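Local structure of protein Niban 2 (Homo sapiens, 7CTP) at residues 217-222 with 241-246; 223-228 with 233-238; 386-391 with 445-450; 355-360 with 437-442. The protein may suppress apoptosis and promote melanoma cell invasion, and is a Niban-family protein of the cytosol and plasma membrane, this chain being its larger, PH-domain-containing part. One frame throughout, in Å; residues are numbered along the deposited sequence.

Interaction 1: 217-222 with 241-246; sequences QSKELY and MEELGP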
loop_
_atom_site.group_PDB
_atom_site.type_symbol
_atom_site.label_atom_id
_atom_site.label_comp_id
_atom_site.label_asym_id
_atom_site.label_seq_id
_atom_site.Cartn_x
_atom_site.Cartn_y
_atom_site.Cartn_z
ATOM N N GLN A 217 17.078 3.361 6.442
ATOM C CA GLN A 217 17.926 4.530 6.674
ATOM C C GLN A 217 19.293 4.129 7.215
ATOM O O GLN A 217 20.301 4.767 6.901
ATOM C CB GLN A 217 17.231 5.496 7.636
ATOM C CG GLN A 217 16.190 6.370 6.974
ATOM C CD GLN A 217 15.435 7.247 7.950
ATOM O OE1 GLN A 217 14.332 7.696 7.654
ATOM N NE2 GLN A 217 16.014 7.479 9.127
ATOM N N SER A 218 19.350 3.077 8.034
ATOM C CA SER A 218 20.626 2.621 8.579
ATOM C C SER A 218 21.511 2.001 7.508
ATOM O O SER A 218 22.725 1.875 7.713
ATOM C CB SER A 218 20.380 1.635 9.720
ATOM O OG SER A 218 20.227 0.313 9.226
ATOM N N LYS A 219 20.930 1.627 6.368
ATOM C CA LYS A 219 21.663 1.166 5.196
ATOM C C LYS A 219 21.825 2.271 4.164
ATOM O O LYS A 219 22.109 1.990 2.990
ATOM C CB LYS A 219 20.950 -0.040 4.582
ATOM C CG LYS A 219 20.618 -1.120 5.603
ATOM C CD LYS A 219 21.877 -1.682 6.245
ATOM C CE LYS A 219 21.523 -2.766 7.266
ATOM N NZ LYS A 219 22.683 -3.155 8.119
ATOM N N GLU A 220 21.625 3.519 4.586
ATOM C CA GLU A 220 21.767 4.702 3.743
ATOM C C GLU A 220 20.759 4.715 2.595
ATOM O O GLU A 220 21.033 5.245 1.517
ATOM C CB GLU A 220 23.215 4.842 3.248
ATOM C CG GLU A 220 24.166 5.187 4.415
ATOM C CD GLU A 220 25.648 5.199 4.056
ATOM O OE1 GLU A 220 26.352 4.217 4.386
ATOM O OE2 GLU A 220 26.119 6.202 3.473
ATOM N N LEU A 221 19.563 4.166 2.830
ATOM C CA LEU A 221 18.479 4.163 1.849
ATOM C C LEU A 221 17.367 5.081 2.348
ATOM O O LEU A 221 16.672 4.760 3.320
ATOM C CB LEU A 221 17.952 2.749 1.613
ATOM C CG LEU A 221 18.962 1.713 1.129
ATOM C CD1 LEU A 221 18.286 0.363 0.994
ATOM C CD2 LEU A 221 19.575 2.144 -0.190
ATOM N N TYR A 222 17.179 6.207 1.665
ATOM C CA TYR A 222 16.244 7.235 2.098
ATOM C C TYR A 222 15.168 7.425 1.042
ATOM O O TYR A 222 15.447 7.349 -0.158
ATOM C CB TYR A 222 16.972 8.568 2.341
ATOM C CG TYR A 222 17.774 8.651 3.621
ATOM C CD1 TYR A 222 17.201 9.131 4.791
ATOM C CD2 TYR A 222 19.112 8.270 3.656
ATOM C CE1 TYR A 222 17.935 9.219 5.964
ATOM C CE2 TYR A 222 19.851 8.352 4.818
ATOM C CZ TYR A 222 19.260 8.826 5.971
ATOM O OH TYR A 222 19.997 8.909 7.135
ATOM N N MET A 241 15.180 -9.584 0.196
ATOM C CA MET A 241 15.564 -9.791 -1.204
ATOM C C MET A 241 16.293 -8.579 -1.770
ATOM O O MET A 241 17.248 -8.729 -2.544
ATOM C CB MET A 241 14.344 -10.108 -2.067
ATOM C CG MET A 241 13.650 -11.435 -1.748
ATOM S SD MET A 241 14.706 -12.892 -1.919
ATOM C CE MET A 241 14.970 -12.915 -3.700
ATOM N N GLU A 242 15.851 -7.373 -1.409
ATOM C CA GLU A 242 16.541 -6.175 -1.881
ATOM C C GLU A 242 17.996 -6.182 -1.440
ATOM O O GLU A 242 18.898 -5.839 -2.214
ATOM C CB GLU A 242 15.828 -4.922 -1.371
ATOM C CG GLU A 242 16.580 -3.612 -1.635
ATOM C CD GLU A 242 15.891 -2.401 -1.016
ATOM O OE1 GLU A 242 15.529 -2.437 0.180
ATOM O OE2 GLU A 242 15.706 -1.407 -1.746
ATOM N N GLU A 243 18.247 -6.609 -0.211
ATOM C CA GLU A 243 19.597 -6.572 0.326
ATOM C C GLU A 243 20.454 -7.708 -0.222
ATOM O O GLU A 243 21.623 -7.496 -0.572
ATOM C CB GLU A 243 19.539 -6.618 1.852
ATOM C CG GLU A 243 20.873 -6.372 2.526
ATOM C CD GLU A 243 20.743 -5.999 3.986
ATOM O OE1 GLU A 243 19.736 -5.357 4.365
ATOM O OE2 GLU A 243 21.662 -6.348 4.756
ATOM N N LEU A 244 19.893 -8.914 -0.318
ATOM C CA LEU A 244 20.681 -10.088 -0.684
ATOM C C LEU A 244 20.772 -10.324 -2.182
ATOM O O LEU A 244 21.719 -10.977 -2.631
ATOM C CB LEU A 244 20.097 -11.343 -0.035
ATOM C CG LEU A 244 20.139 -11.394 1.484
ATOM C CD1 LEU A 244 19.857 -12.806 1.974
ATOM C CD2 LEU A 244 21.499 -10.907 1.992
ATOM N N GLY A 245 19.804 -9.824 -2.956
ATOM C CA GLY A 245 19.744 -10.038 -4.389
ATOM C C GLY A 245 21.022 -9.741 -5.155
ATOM O O GLY A 245 21.505 -10.578 -5.931
ATOM N N PRO A 246 21.589 -8.539 -4.972
ATOM C CA PRO A 246 22.791 -8.182 -5.746
ATOM C C PRO A 246 23.939 -9.166 -5.616
ATOM O O PRO A 246 24.499 -9.590 -6.635
ATOM C CB PRO A 246 23.156 -6.804 -5.183
ATOM C CG PRO A 246 21.857 -6.220 -4.806
ATOM C CD PRO A 246 21.069 -7.375 -4.229
#
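A Schellman motif that ends helix 204-218 faces the middle of helix 232-252, and Lys219 and Leu221 of this helix end meet Glu243 and Glu242 across the interface. The motif is identified by the positive phi of Glu220 (63°), by the bond from Glu220 N to Gln217 O (2.9 Å) and by the bond from Leu221 N back to Arg216 O. The turn it makes leaves Lys219 and Leu221 directed at the second helix. The touch is light: 108 Å² is buried in all, and the nearest CA pair, Lys219 and Glu243, is 9.4 Å apart. Lys219 comes in with its aliphatic end, CE lying 4.3 Å from Glu243 OE1, while Lys219 NZ stays 4.7 Å from Glu243 OE2. The two charges are near each other but not in contact; each has a firmer partner elsewhere, Lys219 in a salt bridge to Glu26 of helix 10-48 and Glu243 in a hydrogen bond to the Tyr215 hydroxyl. Glu242 likewise spends its charge on Arg216, through OE2. Its side chain is stretched out from the first torsion on (chi1 172°), which carries the carboxylate across to meet Leu221 coming from the opposite direction. The meeting is apolar against polar: Leu221 CD1 rests 4.0 Å from Glu242 OE1 and 4.2 Å from Glu242 OE2.

Interaction 2: 223-228 with 233-238; sequences GTWEML and VQILSN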
loop_
_atom_site.group_PDB
_atom_site.type_symbol
_atom_site.label_atom_id
_atom_site.label_comp_id
_atom_site.label_asym_id
_atom_site.label_seq_id
_atom_site.Cartn_x
_atom_site.Cartn_y
_atom_site.Cartn_z
ATOM N N GLY A 223 13.947 7.678 1.485
ATOM C CA GLY A 223 12.866 8.016 0.586
ATOM C C GLY A 223 11.871 6.880 0.420
ATOM O O GLY A 223 12.089 5.738 0.837
ATOM N N THR A 224 10.757 7.240 -0.212
ATOM C CA THR A 224 9.658 6.314 -0.453
ATOM C C THR A 224 10.139 5.050 -1.153
ATOM O O THR A 224 10.872 5.110 -2.145
ATOM C CB THR A 224 8.581 7.007 -1.286
ATOM O OG1 THR A 224 8.019 8.080 -0.523
ATOM C CG2 THR A 224 7.477 6.040 -1.660
ATOM N N TRP A 225 9.725 3.903 -0.621
ATOM C CA TRP A 225 10.158 2.593 -1.103
ATOM C C TRP A 225 8.994 1.923 -1.813
ATOM O O TRP A 225 7.951 1.677 -1.198
ATOM C CB TRP A 225 10.648 1.733 0.059
ATOM C CG TRP A 225 11.184 0.392 -0.316
ATOM C CD1 TRP A 225 11.881 0.065 -1.437
ATOM C CD2 TRP A 225 11.092 -0.800 0.467
ATOM N NE1 TRP A 225 12.228 -1.279 -1.409
ATOM C CE2 TRP A 225 11.758 -1.823 -0.240
ATOM C CE3 TRP A 225 10.512 -1.099 1.704
ATOM C CZ2 TRP A 225 11.849 -3.126 0.243
ATOM C CZ3 TRP A 225 10.603 -2.387 2.182
ATOM C CH2 TRP A 225 11.269 -3.391 1.447
ATOM N N GLU A 226 9.178 1.629 -3.103
ATOM C CA GLU A 226 8.088 1.093 -3.913
ATOM C C GLU A 226 7.599 -0.253 -3.394
ATOM O O GLU A 226 6.436 -0.618 -3.598
ATOM C CB GLU A 226 8.547 0.975 -5.369
ATOM C CG GLU A 226 7.490 0.462 -6.338
ATOM C CD GLU A 226 7.626 1.062 -7.730
ATOM O OE1 GLU A 226 6.676 0.921 -8.528
ATOM O OE2 GLU A 226 8.684 1.664 -8.024
ATOM N N MET A 227 8.459 -1.001 -2.717
ATOM C CA MET A 227 8.116 -2.349 -2.300
ATOM C C MET A 227 7.602 -2.408 -0.870
ATOM O O MET A 227 7.492 -3.498 -0.301
ATOM C CB MET A 227 9.314 -3.274 -2.492
ATOM C CG MET A 227 9.718 -3.455 -3.964
ATOM S SD MET A 227 8.366 -3.812 -5.107
ATOM C CE MET A 227 7.824 -5.433 -4.553
ATOM N N LEU A 228 7.255 -1.260 -0.282
ATOM C CA LEU A 228 6.479 -1.253 0.953
ATOM C C LEU A 228 5.018 -1.531 0.608
ATOM O O LEU A 228 4.141 -0.674 0.728
ATOM C CB LEU A 228 6.633 0.076 1.683
ATOM C CG LEU A 228 6.077 0.117 3.107
ATOM C CD1 LEU A 228 7.069 -0.511 4.083
ATOM C CD2 LEU A 228 5.752 1.553 3.497
ATOM N N VAL A 233 4.838 -9.779 6.397
ATOM C CA VAL A 233 5.805 -10.801 5.991
ATOM C C VAL A 233 6.260 -10.569 4.550
ATOM O O VAL A 233 7.431 -10.781 4.218
ATOM C CB VAL A 233 5.218 -12.212 6.186
ATOM C CG1 VAL A 233 6.237 -13.267 5.745
ATOM C CG2 VAL A 233 4.846 -12.437 7.652
ATOM N N GLN A 234 5.342 -10.155 3.672
ATOM C CA GLN A 234 5.726 -9.865 2.292
ATOM C C GLN A 234 6.721 -8.714 2.242
ATOM O O GLN A 234 7.707 -8.755 1.489
ATOM C CB GLN A 234 4.481 -9.530 1.470
ATOM C CG GLN A 234 3.572 -10.734 1.217
ATOM C CD GLN A 234 2.289 -10.350 0.493
ATOM O OE1 GLN A 234 1.591 -9.427 0.900
ATOM N NE2 GLN A 234 1.968 -11.067 -0.581
ATOM N N ILE A 235 6.482 -7.678 3.042
ATOM C CA ILE A 235 7.378 -6.526 3.050
ATOM C C ILE A 235 8.745 -6.910 3.597
ATOM O O ILE A 235 9.784 -6.499 3.062
ATOM C CB ILE A 235 6.745 -5.371 3.846
ATOM C CG1 ILE A 235 5.516 -4.838 3.092
ATOM C CG2 ILE A 235 7.785 -4.277 4.137
ATOM C CD1 ILE A 235 4.615 -3.947 3.958
ATOM N N LEU A 236 8.771 -7.689 4.677
ATOM C CA LEU A 236 10.041 -8.183 5.202
ATOM C C LEU A 236 10.774 -9.029 4.176
ATOM O O LEU A 236 12.005 -8.968 4.075
ATOM C CB LEU A 236 9.791 -9.005 6.458
ATOM C CG LEU A 236 9.773 -8.258 7.775
ATOM C CD1 LEU A 236 9.520 -9.296 8.862
ATOM C CD2 LEU A 236 11.109 -7.554 7.969
ATOM N N SER A 237 10.036 -9.851 3.427
ATOM C CA SER A 237 10.663 -10.635 2.368
ATOM C C SER A 237 11.246 -9.729 1.292
ATOM O O SER A 237 12.347 -9.981 0.795
ATOM C CB SER A 237 9.648 -11.597 1.759
ATOM O OG SER A 237 9.089 -12.423 2.763
ATOM N N ASN A 238 10.518 -8.667 0.923
ATOM C CA ASN A 238 11.049 -7.698 -0.030
ATOM C C ASN A 238 12.312 -7.033 0.511
ATOM O O ASN A 238 13.260 -6.782 -0.244
ATOM C CB ASN A 238 10.011 -6.622 -0.355
ATOM C CG ASN A 238 8.776 -7.156 -1.076
ATOM O OD1 ASN A 238 8.781 -8.245 -1.675
ATOM N ND2 ASN A 238 7.697 -6.372 -1.024
#
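This is a buried contact between a turn and the helix that follows it: residues 223-228, in the connection after helix 204-218, fold back on the early turns of helix 232-252. A type I turn from Trp225 to Leu228 presents the Met227 carbonyl to Asn238, whose ND2 donates to Met227 O at 3.0 Å. The bond is fairly straight (155° at the hydrogen), lies in the carbonyl plane on a lone pair, and leaves close to the plane of the amide. The folded Met227 chain also lays CE beside the same amide, 3.7 Å from Asn238 ND2, a van der Waals contact. A chi1 near 180° (-177°) swings the Trp225 indole away from its own N and brings the ring edge to the helix, CH2 lying 3.8 Å from Ile235 O. Trp225 CZ3 makes an apolar contact with Ile235 CG2 at 3.9 Å. The same methyl, Ile235 CG2, meets Leu228 CD1 at 3.8 Å. A leucine in place of Asn238 removes the amide donor, and Met227 O would probably be left without this partner, the turn freer to shift against the helix. Arg216 adds a cation-pi contact to Trp225, and Ile212 touches Trp225, Leu228 and Ile235. The connection between helices 204-218 and 232-252 is thus a loop whose type I turn packs against both, held to the second by a side-chain-to-carbonyl hydrogen bond.

Interaction 3: 386-391 with 445-450; sequences EYMEKL and YTFETL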
loop_
_atom_site.group_PDB
_atom_site.type_symbol
_atom_site.label_atom_id
_atom_site.label_comp_id
_atom_site.label_asym_id
_atom_site.label_seq_id
_atom_site.Cartn_x
_atom_site.Cartn_y
_atom_site.Cartn_z
ATOM N N GLU A 386 -33.335 -5.450 -3.953
ATOM C CA GLU A 386 -32.540 -5.904 -5.087
ATOM C C GLU A 386 -31.635 -4.795 -5.601
ATOM O O GLU A 386 -30.465 -5.038 -5.921
ATOM C CB GLU A 386 -33.468 -6.416 -6.188
ATOM C CG GLU A 386 -32.880 -6.505 -7.595
ATOM C CD GLU A 386 -33.860 -7.120 -8.589
ATOM O OE1 GLU A 386 -34.332 -8.250 -8.336
ATOM O OE2 GLU A 386 -34.174 -6.469 -9.609
ATOM N N TYR A 387 -32.144 -3.562 -5.656
ATOM C CA TYR A 387 -31.325 -2.458 -6.147
ATOM C C TYR A 387 -30.288 -2.033 -5.114
ATOM O O TYR A 387 -29.155 -1.693 -5.473
ATOM C CB TYR A 387 -32.209 -1.275 -6.538
ATOM C CG TYR A 387 -33.281 -1.605 -7.550
ATOM C CD1 TYR A 387 -33.080 -2.572 -8.531
ATOM C CD2 TYR A 387 -34.496 -0.936 -7.530
ATOM C CE1 TYR A 387 -34.070 -2.868 -9.461
ATOM C CE2 TYR A 387 -35.488 -1.223 -8.444
ATOM C CZ TYR A 387 -35.272 -2.186 -9.412
ATOM O OH TYR A 387 -36.267 -2.467 -10.329
ATOM N N MET A 388 -30.657 -2.049 -3.831
ATOM C CA MET A 388 -29.710 -1.688 -2.780
ATOM C C MET A 388 -28.573 -2.694 -2.673
ATOM O O MET A 388 -27.448 -2.321 -2.319
ATOM C CB MET A 388 -30.423 -1.569 -1.430
ATOM C CG MET A 388 -31.363 -0.375 -1.312
ATOM S SD MET A 388 -30.571 1.216 -1.609
ATOM C CE MET A 388 -29.137 1.054 -0.581
ATOM N N GLU A 389 -28.850 -3.967 -2.956
ATOM C CA GLU A 389 -27.802 -4.978 -2.910
ATOM C C GLU A 389 -26.733 -4.706 -3.961
ATOM O O GLU A 389 -25.536 -4.874 -3.696
ATOM C CB GLU A 389 -28.411 -6.366 -3.094
ATOM C CG GLU A 389 -27.508 -7.500 -2.659
ATOM C CD GLU A 389 -26.492 -7.863 -3.713
ATOM O OE1 GLU A 389 -26.735 -7.570 -4.906
ATOM O OE2 GLU A 389 -25.447 -8.435 -3.336
ATOM N N LYS A 390 -27.147 -4.276 -5.155
ATOM C CA LYS A 390 -26.181 -3.943 -6.197
ATOM C C LYS A 390 -25.434 -2.659 -5.861
ATOM O O LYS A 390 -24.218 -2.566 -6.067
ATOM C CB LYS A 390 -26.884 -3.827 -7.550
ATOM C CG LYS A 390 -26.984 -5.156 -8.304
ATOM C CD LYS A 390 -28.037 -5.120 -9.411
ATOM C CE LYS A 390 -27.448 -4.728 -10.763
ATOM N NZ LYS A 390 -26.794 -3.386 -10.760
ATOM N N LEU A 391 -26.146 -1.656 -5.336
ATOM C CA LEU A 391 -25.489 -0.403 -4.975
ATOM C C LEU A 391 -24.497 -0.612 -3.839
ATOM O O LEU A 391 -23.452 0.050 -3.792
ATOM C CB LEU A 391 -26.524 0.651 -4.581
ATOM C CG LEU A 391 -25.943 2.043 -4.300
ATOM C CD1 LEU A 391 -25.561 2.726 -5.607
ATOM C CD2 LEU A 391 -26.899 2.916 -3.490
ATOM N N TYR A 445 -22.590 2.949 1.831
ATOM C CA TYR A 445 -23.031 2.455 3.137
ATOM C C TYR A 445 -23.896 3.493 3.839
ATOM O O TYR A 445 -24.958 3.172 4.391
ATOM C CB TYR A 445 -21.831 2.091 4.012
ATOM C CG TYR A 445 -22.237 1.652 5.408
ATOM C CD1 TYR A 445 -22.853 0.422 5.617
ATOM C CD2 TYR A 445 -22.021 2.471 6.508
ATOM C CE1 TYR A 445 -23.234 0.017 6.881
ATOM C CE2 TYR A 445 -22.401 2.073 7.780
ATOM C CZ TYR A 445 -23.005 0.846 7.957
ATOM O OH TYR A 445 -23.386 0.436 9.223
ATOM N N THR A 446 -23.440 4.747 3.841
ATOM C CA THR A 446 -24.219 5.826 4.438
ATOM C C THR A 446 -25.570 5.971 3.749
ATOM O O THR A 446 -26.608 6.103 4.413
ATOM C CB THR A 446 -23.440 7.137 4.361
ATOM O OG1 THR A 446 -22.188 6.994 5.047
ATOM C CG2 THR A 446 -24.239 8.262 5.001
ATOM N N PHE A 447 -25.576 5.945 2.413
ATOM C CA PHE A 447 -26.830 6.067 1.675
ATOM C C PHE A 447 -27.807 4.968 2.068
ATOM O O PHE A 447 -28.989 5.234 2.312
ATOM C CB PHE A 447 -26.590 6.031 0.163
ATOM C CG PHE A 447 -27.847 6.244 -0.644
ATOM C CD1 PHE A 447 -28.378 7.518 -0.795
ATOM C CD2 PHE A 447 -28.515 5.168 -1.219
ATOM C CE1 PHE A 447 -29.547 7.720 -1.519
ATOM C CE2 PHE A 447 -29.680 5.363 -1.944
ATOM C CZ PHE A 447 -30.193 6.636 -2.098
ATOM N N GLU A 448 -27.325 3.724 2.130
ATOM C CA GLU A 448 -28.194 2.608 2.493
ATOM C C GLU A 448 -28.749 2.789 3.900
ATOM O O GLU A 448 -29.959 2.659 4.130
ATOM C CB GLU A 448 -27.439 1.282 2.393
ATOM C CG GLU A 448 -28.286 0.089 2.839
ATOM C CD GLU A 448 -27.624 -1.250 2.595
ATOM O OE1 GLU A 448 -26.394 -1.288 2.378
ATOM O OE2 GLU A 448 -28.343 -2.272 2.630
ATOM N N THR A 449 -27.871 3.106 4.853
ATOM C CA THR A 449 -28.293 3.242 6.244
ATOM C C THR A 449 -29.300 4.373 6.409
ATOM O O THR A 449 -30.328 4.213 7.079
ATOM C CB THR A 449 -27.077 3.463 7.137
ATOM O OG1 THR A 449 -26.106 2.445 6.867
ATOM C CG2 THR A 449 -27.476 3.385 8.604
ATOM N N LEU A 450 -29.026 5.525 5.793
ATOM C CA LEU A 450 -29.913 6.673 5.954
ATOM C C LEU A 450 -31.225 6.473 5.202
ATOM O O LEU A 450 -32.280 6.920 5.663
ATOM C CB LEU A 450 -29.208 7.948 5.489
ATOM C CG LEU A 450 -28.019 8.399 6.329
ATOM C CD1 LEU A 450 -27.694 9.854 6.050
ATOM C CD2 LEU A 450 -28.284 8.170 7.814
#
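Sulfur-aromatic and apolar contacts join Met388 and Leu391 to Phe447 and Glu448. Met388 SD lies 5.5 Å from the centroid of the Phe447 ring and 77° off its normal, a Met-aromatic contact made at the ring edge. The folded end of the methionine places its CE at that edge too, 4.2 Å from Phe447 CD2, the first of two apolar pairs. There Met388 CE also packs 3.4 Å from Glu448 CB, against the aliphatic part of the glutamate. The second apolar pair is Leu391 CD2 with Phe447 CD2, 3.6 Å apart, the two side chains crossing at about a right angle. The axes of the two segments run roughly antiparallel, at 156°, and come no closer than 10.5 Å, a spacing that these side chains bridge. Met371 of helix 342-378 touches both Met388 and Leu391, while Val471 and Leu472 of helix 464-511 touch Phe447; the short helix 384-391 thus packs on helix 422-455 within a group of four helices.

Interaction 4: 355-360 with 437-442; sequences QGFTEV and REQMDN
A chi1 of 177° extends Met440 from its helix before chi2 and chi3 fold its end up against Val360; the valine's own first torsion (168°) sets its CG1 methyl against the methionine. The two side chains slide past each other in opposite directions. Val360 CG1 touches Met440 at CB, 3.8 Å away, and Met440 SD follows at 4.0 Å from the same Val360 CG1. The chain ends with Met440 CE 3.5 Å from Val360 O, so the methionine runs along the valine from its methyl to its carbonyl oxygen. The backbones are close here, the CA atoms of Val360 and Met440 being 6.3 Å apart. Beside this pair, Phe357 CE2 meets Gln439 CG at 3.9 Å. The bend at chi2 of Gln439 leads its amide away from the other helix, and that amide plane lies 15° from the plane of the phenylalanine ring. An alanine at Met440 would keep CB but is likely to open a gap beside Val360 CG1 and the carbonyl oxygen that SD and CE now fill. From helix 464-511, Tyr479 touches Val360 and bonds to Phe357 O, while Val486 touches Gln439. Side-chain packing of this sort, between helices 342-378 and 422-455 with a third long helix against both, is characteristic of the core of an alpha-helical bundle.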
loop_
_atom_site.group_PDB
_atom_site.type_symbol
_atom_site.label_atom_id
_atom_site.label_comp_id
_atom_site.label_asym_id
_atom_site.label_seq_id
_atom_site.Cartn_x
_atom_site.Cartn_y
_atom_site.Cartn_z
ATOM N N GLN A 355 -9.507 15.238 -9.194
ATOM C CA GLN A 355 -10.315 14.692 -10.280
ATOM C C GLN A 355 -10.865 13.323 -9.911
ATOM O O GLN A 355 -12.026 13.013 -10.202
ATOM C CB GLN A 355 -9.490 14.611 -11.564
ATOM C CG GLN A 355 -9.197 15.960 -12.184
ATOM C CD GLN A 355 -8.281 15.862 -13.381
ATOM O OE1 GLN A 355 -7.682 14.821 -13.632
ATOM N NE2 GLN A 355 -8.163 16.954 -14.124
ATOM N N GLY A 356 -10.050 12.493 -9.259
ATOM C CA GLY A 356 -10.504 11.161 -8.901
ATOM C C GLY A 356 -11.621 11.175 -7.874
ATOM O O GLY A 356 -12.598 10.430 -7.990
ATOM N N PHE A 357 -11.495 12.026 -6.854
ATOM C CA PHE A 357 -12.539 12.104 -5.834
ATOM C C PHE A 357 -13.826 12.675 -6.417
ATOM O O PHE A 357 -14.926 12.239 -6.059
ATOM C CB PHE A 357 -12.059 12.942 -4.651
ATOM C CG PHE A 357 -11.233 12.172 -3.642
ATOM C CD1 PHE A 357 -9.937 11.778 -3.940
ATOM C CD2 PHE A 357 -11.752 11.853 -2.399
ATOM C CE1 PHE A 357 -9.179 11.075 -3.024
ATOM C CE2 PHE A 357 -10.994 11.147 -1.471
ATOM C CZ PHE A 357 -9.707 10.762 -1.786
ATOM N N THR A 358 -13.705 13.643 -7.328
ATOM C CA THR A 358 -14.886 14.155 -8.017
ATOM C C THR A 358 -15.533 13.084 -8.894
ATOM O O THR A 358 -16.766 12.980 -8.950
ATOM C CB THR A 358 -14.515 15.387 -8.837
ATOM O OG1 THR A 358 -14.117 16.434 -7.945
ATOM C CG2 THR A 358 -15.705 15.858 -9.671
ATOM N N GLU A 359 -14.722 12.259 -9.564
ATOM C CA GLU A 359 -15.275 11.175 -10.369
ATOM C C GLU A 359 -16.009 10.154 -9.502
ATOM O O GLU A 359 -17.064 9.646 -9.897
ATOM C CB GLU A 359 -14.170 10.509 -11.192
ATOM C CG GLU A 359 -14.650 9.378 -12.116
ATOM C CD GLU A 359 -15.453 9.865 -13.327
ATOM O OE1 GLU A 359 -16.009 9.006 -14.040
ATOM O OE2 GLU A 359 -15.520 11.088 -13.570
ATOM N N VAL A 360 -15.478 9.847 -8.310
ATOM C CA VAL A 360 -16.204 8.983 -7.379
ATOM C C VAL A 360 -17.582 9.568 -7.082
ATOM O O VAL A 360 -18.596 8.862 -7.097
ATOM C CB VAL A 360 -15.395 8.790 -6.085
ATOM C CG1 VAL A 360 -16.278 8.143 -5.006
ATOM C CG2 VAL A 360 -14.158 7.944 -6.374
ATOM N N ARG A 437 -11.612 4.200 -3.043
ATOM C CA ARG A 437 -12.451 3.037 -2.779
ATOM C C ARG A 437 -13.135 3.162 -1.425
ATOM O O ARG A 437 -14.335 2.887 -1.289
ATOM C CB ARG A 437 -11.619 1.760 -2.845
ATOM C CG ARG A 437 -12.444 0.476 -2.872
ATOM C CD ARG A 437 -11.556 -0.754 -3.023
ATOM N NE ARG A 437 -10.773 -1.013 -1.807
ATOM C CZ ARG A 437 -10.116 -2.144 -1.573
ATOM N NH1 ARG A 437 -10.154 -3.123 -2.468
ATOM N NH2 ARG A 437 -9.428 -2.298 -0.443
ATOM N N GLU A 438 -12.380 3.593 -0.413
ATOM C CA GLU A 438 -12.943 3.778 0.922
ATOM C C GLU A 438 -14.071 4.798 0.899
ATOM O O GLU A 438 -15.147 4.566 1.461
ATOM C CB GLU A 438 -11.840 4.211 1.891
ATOM C CG GLU A 438 -10.820 3.117 2.163
ATOM C CD GLU A 438 -9.563 3.628 2.848
ATOM O OE1 GLU A 438 -8.819 2.788 3.398
ATOM O OE2 GLU A 438 -9.310 4.852 2.826
ATOM N N GLN A 439 -13.849 5.937 0.243
ATOM C CA GLN A 439 -14.861 6.993 0.277
ATOM C C GLN A 439 -16.103 6.598 -0.512
ATOM O O GLN A 439 -17.224 6.977 -0.143
ATOM C CB GLN A 439 -14.278 8.303 -0.231
ATOM C CG GLN A 439 -13.254 8.909 0.721
ATOM C CD GLN A 439 -13.703 8.857 2.175
ATOM O OE1 GLN A 439 -14.731 9.428 2.539
ATOM N NE2 GLN A 439 -12.931 8.172 3.012
ATOM N N MET A 440 -15.935 5.822 -1.586
ATOM C CA MET A 440 -17.105 5.305 -2.291
ATOM C C MET A 440 -17.876 4.321 -1.419
ATOM O O MET A 440 -19.110 4.381 -1.347
ATOM C CB MET A 440 -16.694 4.649 -3.605
ATOM C CG MET A 440 -17.849 4.010 -4.365
ATOM S SD MET A 440 -19.006 5.247 -4.999
ATOM C CE MET A 440 -18.356 5.433 -6.652
ATOM N N ASP A 441 -17.167 3.414 -0.738
ATOM C CA ASP A 441 -17.852 2.465 0.135
ATOM C C ASP A 441 -18.575 3.189 1.258
ATOM O O ASP A 441 -19.703 2.827 1.615
ATOM C CB ASP A 441 -16.865 1.449 0.709
ATOM C CG ASP A 441 -17.563 0.242 1.332
ATOM O OD1 ASP A 441 -18.439 -0.360 0.671
ATOM O OD2 ASP A 441 -17.214 -0.119 2.483
ATOM N N ASN A 442 -17.949 4.220 1.820
ATOM C CA ASN A 442 -18.616 4.979 2.875
ATOM C C ASN A 442 -19.864 5.672 2.340
ATOM O O ASN A 442 -20.884 5.752 3.034
ATOM C CB ASN A 442 -17.662 5.999 3.488
ATOM C CG ASN A 442 -16.491 5.346 4.220
ATOM O OD1 ASN A 442 -16.468 4.127 4.423
ATOM N ND2 ASN A 442 -15.519 6.156 4.616
#

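How the interactions relate
Interaction 1 is a surface contact, whereas interactions 2, 3 and 4 are buried. Interactions 1 and 2 share helix 232-252 and touch, Glu242 OE2 lying 3.5 Å from Trp225 NE1; the sequence between the segments of interaction 1 contains interaction 2. Charged groups with partners elsewhere mark interaction 1, while interaction 2 joins apolar packing to a single cross-contact hydrogen bond. Interactions 3 and 4 share helix 422-455, their centres about 16 Å apart, and rely on methionine, aliphatic and phenylalanine groups with no hydrogen bonds between their segments. They lie across the chain's centre from interaction 1, whose centre is about 47 Å from that of interaction 3.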